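Local coordinates for protein beta subunit of photoactivated adenylyl cyclase (Beggiatoa sp. PS, PDB 5M2A) that probably makes cyclic AMP from ATP in response to blue light, sensed by a flavin-binding BLUF domain joined to an adenylyl cyclase domain, at residues 4-12 with 84-92. Sequence-based numbering, arbitrary orientation.
Sequences MMKRLVYIS and YDITDRMFP. With FMN (flavin mononucleotide), chain F.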
loop_
_atom_site.group_PDB
_atom_site.type_symbol
_atom_site.label_atom_id
_atom_site.label_comp_id
_atom_site.label_asym_id
_atom_site.label_seq_id
_atom_site.Cartn_x
_atom_site.Cartn_y
_atom_site.Cartn_z
ATOM N N MET A 4 7.689 35.529 11.240
ATOM C CA MET A 4 7.319 34.622 10.158
ATOM C C MET A 4 6.038 33.858 10.492
ATOM O O MET A 4 5.829 33.454 11.635
ATOM C CB MET A 4 8.456 33.641 9.866
ATOM C CG MET A 4 8.154 32.664 8.741
ATOM S SD MET A 4 9.493 31.506 8.409
ATOM C CE MET A 4 10.781 32.630 7.873
ATOM N N MET A 5 5.186 33.658 9.490
ATOM C CA MET A 5 3.898 33.003 9.669
ATOM C C MET A 5 3.811 31.710 8.865
ATOM O O MET A 5 4.479 31.534 7.843
ATOM C CB MET A 5 2.750 33.929 9.259
ATOM C CG MET A 5 2.576 35.158 10.128
ATOM S SD MET A 5 1.091 36.057 9.645
ATOM C CE MET A 5 1.537 36.559 7.983
ATOM N N LYS A 6 2.955 30.808 9.339
ATOM C CA LYS A 6 2.696 29.547 8.658
ATOM C C LYS A 6 1.194 29.301 8.607
ATOM O O LYS A 6 0.411 29.951 9.302
ATOM C CB LYS A 6 3.389 28.372 9.357
ATOM C CG LYS A 6 2.801 28.064 10.718
ATOM C CD LYS A 6 3.605 27.020 11.458
ATOM C CE LYS A 6 3.538 25.672 10.773
ATOM N NZ LYS A 6 4.385 24.677 11.478
ATOM N N ARG A 7 0.801 28.342 7.774
ATOM C CA ARG A 7 -0.595 27.955 7.648
ATOM C C ARG A 7 -0.664 26.443 7.530
ATOM O O ARG A 7 0.040 25.848 6.707
ATOM C CB ARG A 7 -1.251 28.630 6.441
ATOM C CG ARG A 7 -2.690 28.217 6.181
ATOM C CD ARG A 7 -3.376 29.205 5.249
ATOM N NE ARG A 7 -2.587 29.469 4.051
ATOM C CZ ARG A 7 -2.049 30.647 3.750
ATOM N NH1 ARG A 7 -2.222 31.685 4.555
ATOM N NH2 ARG A 7 -1.342 30.787 2.637
ATOM N N LEU A 8 -1.498 25.825 8.358
ATOM C CA LEU A 8 -1.689 24.387 8.316
ATOM C C LEU A 8 -3.160 24.057 8.101
ATOM O O LEU A 8 -4.059 24.812 8.480
ATOM C CB LEU A 8 -1.161 23.708 9.590
ATOM C CG LEU A 8 -1.747 23.959 10.981
ATOM C CD1 LEU A 8 -3.013 23.143 11.219
ATOM C CD2 LEU A 8 -0.707 23.633 12.044
ATOM N N VAL A 9 -3.399 22.904 7.487
ATOM C CA VAL A 9 -4.747 22.422 7.240
ATOM C C VAL A 9 -4.782 20.972 7.675
ATOM O O VAL A 9 -3.839 20.224 7.397
ATOM C CB VAL A 9 -5.145 22.552 5.759
ATOM C CG1 VAL A 9 -6.600 22.147 5.560
ATOM C CG2 VAL A 9 -4.907 23.967 5.256
ATOM N N TYR A 10 -5.841 20.585 8.378
ATOM C CA TYR A 10 -5.971 19.214 8.839
ATOM C C TYR A 10 -7.424 18.789 8.750
ATOM O O TYR A 10 -8.338 19.616 8.688
ATOM C CB TYR A 10 -5.441 19.035 10.278
ATOM C CG TYR A 10 -6.330 19.585 11.371
ATOM C CD1 TYR A 10 -7.409 18.855 11.860
ATOM C CD2 TYR A 10 -6.082 20.834 11.925
ATOM C CE1 TYR A 10 -8.227 19.363 12.858
ATOM C CE2 TYR A 10 -6.889 21.345 12.924
ATOM C CZ TYR A 10 -7.961 20.608 13.387
ATOM O OH TYR A 10 -8.771 21.112 14.382
ATOM N N ILE A 11 -7.622 17.474 8.745
ATOM C CA ILE A 11 -8.943 16.880 8.853
ATOM C C ILE A 11 -8.961 15.961 10.068
ATOM O O ILE A 11 -7.926 15.478 10.538
ATOM C CB ILE A 11 -9.335 16.109 7.585
ATOM C CG1 ILE A 11 -8.281 15.052 7.272
ATOM C CG2 ILE A 11 -9.479 17.059 6.424
ATOM C CD1 ILE A 11 -8.587 14.262 6.026
ATOM N N SER A 12 -10.164 15.722 10.577
ATOM C CA SER A 12 -10.317 14.878 11.750
ATOM C C SER A 12 -11.710 14.272 11.755
ATOM O O SER A 12 -12.617 14.729 11.055
ATOM C CB SER A 12 -10.069 15.663 13.039
ATOM O OG SER A 12 -11.137 16.554 13.289
ATOM N N TYR A 84 4.868 27.189 4.812
ATOM C CA TYR A 84 5.808 27.934 5.630
ATOM C C TYR A 84 6.112 29.285 4.997
ATOM O O TYR A 84 6.035 29.451 3.776
ATOM C CB TYR A 84 7.103 27.145 5.828
ATOM C CG TYR A 84 6.937 25.912 6.688
ATOM C CD1 TYR A 84 6.988 25.999 8.073
ATOM C CD2 TYR A 84 6.727 24.664 6.116
ATOM C CE1 TYR A 84 6.839 24.880 8.866
ATOM C CE2 TYR A 84 6.577 23.536 6.903
ATOM C CZ TYR A 84 6.635 23.651 8.278
ATOM O OH TYR A 84 6.482 22.534 9.070
ATOM N N ASP A 85 6.449 30.251 5.851
ATOM C CA ASP A 85 6.852 31.591 5.425
ATOM C C ASP A 85 5.807 32.211 4.495
ATOM O O ASP A 85 6.122 32.748 3.430
ATOM C CB ASP A 85 8.232 31.556 4.764
ATOM C CG ASP A 85 8.910 32.916 4.741
ATOM O OD1 ASP A 85 8.212 33.945 4.864
ATOM O OD2 ASP A 85 10.150 32.956 4.598
ATOM N N ILE A 86 4.545 32.131 4.907
ATOM C CA ILE A 86 3.453 32.649 4.090
ATOM C C ILE A 86 3.508 34.169 4.068
ATOM O O ILE A 86 3.852 34.825 5.058
ATOM C CB ILE A 86 2.087 32.146 4.598
ATOM C CG1 ILE A 86 1.819 32.654 6.017
ATOM C CG2 ILE A 86 2.023 30.629 4.547
ATOM C CD1 ILE A 86 0.355 32.695 6.390
ATOM N N THR A 87 3.156 34.740 2.919
ATOM C CA THR A 87 3.174 36.187 2.770
ATOM C C THR A 87 1.885 36.831 3.265
ATOM O O THR A 87 1.930 37.865 3.939
ATOM C CB THR A 87 3.419 36.561 1.304
ATOM O OG1 THR A 87 4.633 35.949 0.847
ATOM C CG2 THR A 87 3.533 38.071 1.148
ATOM N N ASP A 88 0.738 36.228 2.962
ATOM C CA ASP A 88 -0.556 36.813 3.272
ATOM C C ASP A 88 -1.426 35.811 4.015
ATOM O O ASP A 88 -1.457 34.623 3.675
ATOM C CB ASP A 88 -1.273 37.263 1.999
ATOM C CG ASP A 88 -0.372 38.056 1.071
ATOM O OD1 ASP A 88 0.241 39.047 1.526
ATOM O OD2 ASP A 88 -0.267 37.680 -0.116
ATOM N N ARG A 89 -2.129 36.300 5.032
ATOM C CA ARG A 89 -3.163 35.505 5.675
ATOM C C ARG A 89 -4.285 35.219 4.690
ATOM O O ARG A 89 -4.659 36.074 3.883
ATOM C CB ARG A 89 -3.724 36.236 6.893
ATOM C CG ARG A 89 -2.799 36.260 8.091
ATOM C CD ARG A 89 -3.424 37.045 9.232
ATOM N NE ARG A 89 -2.498 37.208 10.347
ATOM C CZ ARG A 89 -2.423 36.382 11.383
ATOM N NH1 ARG A 89 -3.221 35.323 11.450
ATOM N NH2 ARG A 89 -1.547 36.611 12.351
ATOM N N MET A 90 -4.825 34.004 4.763
ATOM C CA MET A 90 -5.956 33.642 3.923
ATOM C C MET A 90 -7.270 34.206 4.456
ATOM O O MET A 90 -8.162 34.541 3.668
ATOM C CB MET A 90 -6.041 32.118 3.813
ATOM C CG MET A 90 -6.594 31.622 2.505
ATOM S SD MET A 90 -6.502 29.826 2.386
ATOM C CE MET A 90 -6.825 29.629 0.633
ATOM N N PHE A 91 -7.405 34.325 5.775
ATOM C CA PHE A 91 -8.644 34.765 6.415
ATOM C C PHE A 91 -8.320 35.825 7.459
ATOM O O PHE A 91 -8.559 35.640 8.656
ATOM C CB PHE A 91 -9.377 33.573 7.029
ATOM C CG PHE A 91 -9.521 32.425 6.085
ATOM C CD1 PHE A 91 -10.473 32.458 5.081
ATOM C CD2 PHE A 91 -8.688 31.327 6.177
ATOM C CE1 PHE A 91 -10.606 31.406 4.199
ATOM C CE2 PHE A 91 -8.814 30.271 5.292
ATOM C CZ PHE A 91 -9.778 30.314 4.301
ATOM N N PRO A 92 -7.806 36.977 7.023
ATOM C CA PRO A 92 -7.295 37.969 7.980
ATOM C C PRO A 92 -8.340 38.508 8.942
ATOM O O PRO A 92 -7.971 39.037 9.995
ATOM C CB PRO A 92 -6.760 39.085 7.071
ATOM C CG PRO A 92 -7.569 38.962 5.822
ATOM C CD PRO A 92 -7.810 37.487 5.642
HETATM N N1 FMN F . -8.773 26.148 20.463
HETATM C C2 FMN F . -8.231 27.362 20.089
HETATM O O2 FMN F . -7.770 28.117 20.939
HETATM N N3 FMN F . -8.188 27.731 18.760
HETATM C C4 FMN F . -8.695 26.883 17.798
HETATM O O4 FMN F . -8.664 27.206 16.611
HETATM C C4A FMN F . -9.243 25.665 18.168
HETATM N N5 FMN F . -9.746 24.836 17.195
HETATM C C5A FMN F . -10.289 23.627 17.547
HETATM C C6 FMN F . -10.791 22.801 16.555
HETATM C C7 FMN F . -11.344 21.576 16.893
HETATM C C7M FMN F . -11.883 20.701 15.802
HETATM C C8 FMN F . -11.395 21.182 18.229
HETATM C C8M FMN F . -11.991 19.861 18.608
HETATM C C9 FMN F . -10.889 22.013 19.225
HETATM C C9A FMN F . -10.332 23.239 18.883
HETATM N N10 FMN F . -9.826 24.068 19.864
HETATM C C10 FMN F . -9.283 25.290 19.508
HETATM C "C1'" FMN F . -9.907 23.635 21.304
HETATM C "C2'" FMN F . -8.558 23.355 21.954
HETATM O "O2'" FMN F . -8.210 22.008 21.738
HETATM C "C3'" FMN F . -8.677 23.614 23.450
HETATM O "O3'" FMN F . -9.836 22.967 23.935
HETATM C "C4'" FMN F . -8.784 25.111 23.723
HETATM O "O4'" FMN F . -7.647 25.766 23.209
HETATM C "C5'" FMN F . -8.891 25.399 25.216
HETATM O "O5'" FMN F . -7.738 24.902 25.857
HETATM P P FMN F . -7.429 25.267 27.392
HETATM O O1P FMN F . -6.829 26.652 27.431
HETATM O O2P FMN F . -8.720 25.243 28.182
HETATM O O3P FMN F . -6.455 24.257 27.956
HETATM O O HOH W 1 5.806 34.622 7.304
HETATM O O HOH W 2 0.521 33.012 1.307
#
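The start of strand 5-14 meets the loop 84-92 through a backbone hydrogen bond from I86 N to M5 O at 3.0 Å, beyond which the loop curls away from the strand. I86 is the apolar wedge of the contact: its CG1, held between backbone N and carbonyl carbon (chi1 63°), rests 3.6 Å from M5 CB, while CG2 lies over one face of the R7 guanidinium and M90 CB over the opposite one. R7 suits this place because its long chain, bent at chi3 (50°), brings a planar donor group to a loop carbonyl. R7 NH1 gives D88 O a nearly straight hydrogen bond of 3.2 Å, the acceptor lying close to the guanidinium plane, and the buried charge is met by salt bridges to E55 and E83. Cut back to an alanine, this position would probably leave D88 O without this donor, E55 and E83 without their cationic mate, and a gap between I86 and M90. Flexible, polarisable M5 lays its SD over one face of the R89 guanidinium, 3.8 Å from R89 NH2, which bonds to N38 O. K6 runs alongside Y84, with K6 NZ 3.6 Å from Y84 CE1, and the ammonium forms a salt bridge with D62 of helix 58-69. In the BLUF sheet this strand lies between strands 49-55 and 77-83, and the loop leads on from 77-83 toward strand 97-100; farther along, Y10 touches the flavin, and M90 and F91 pack on S114 and P111 of the second subunit.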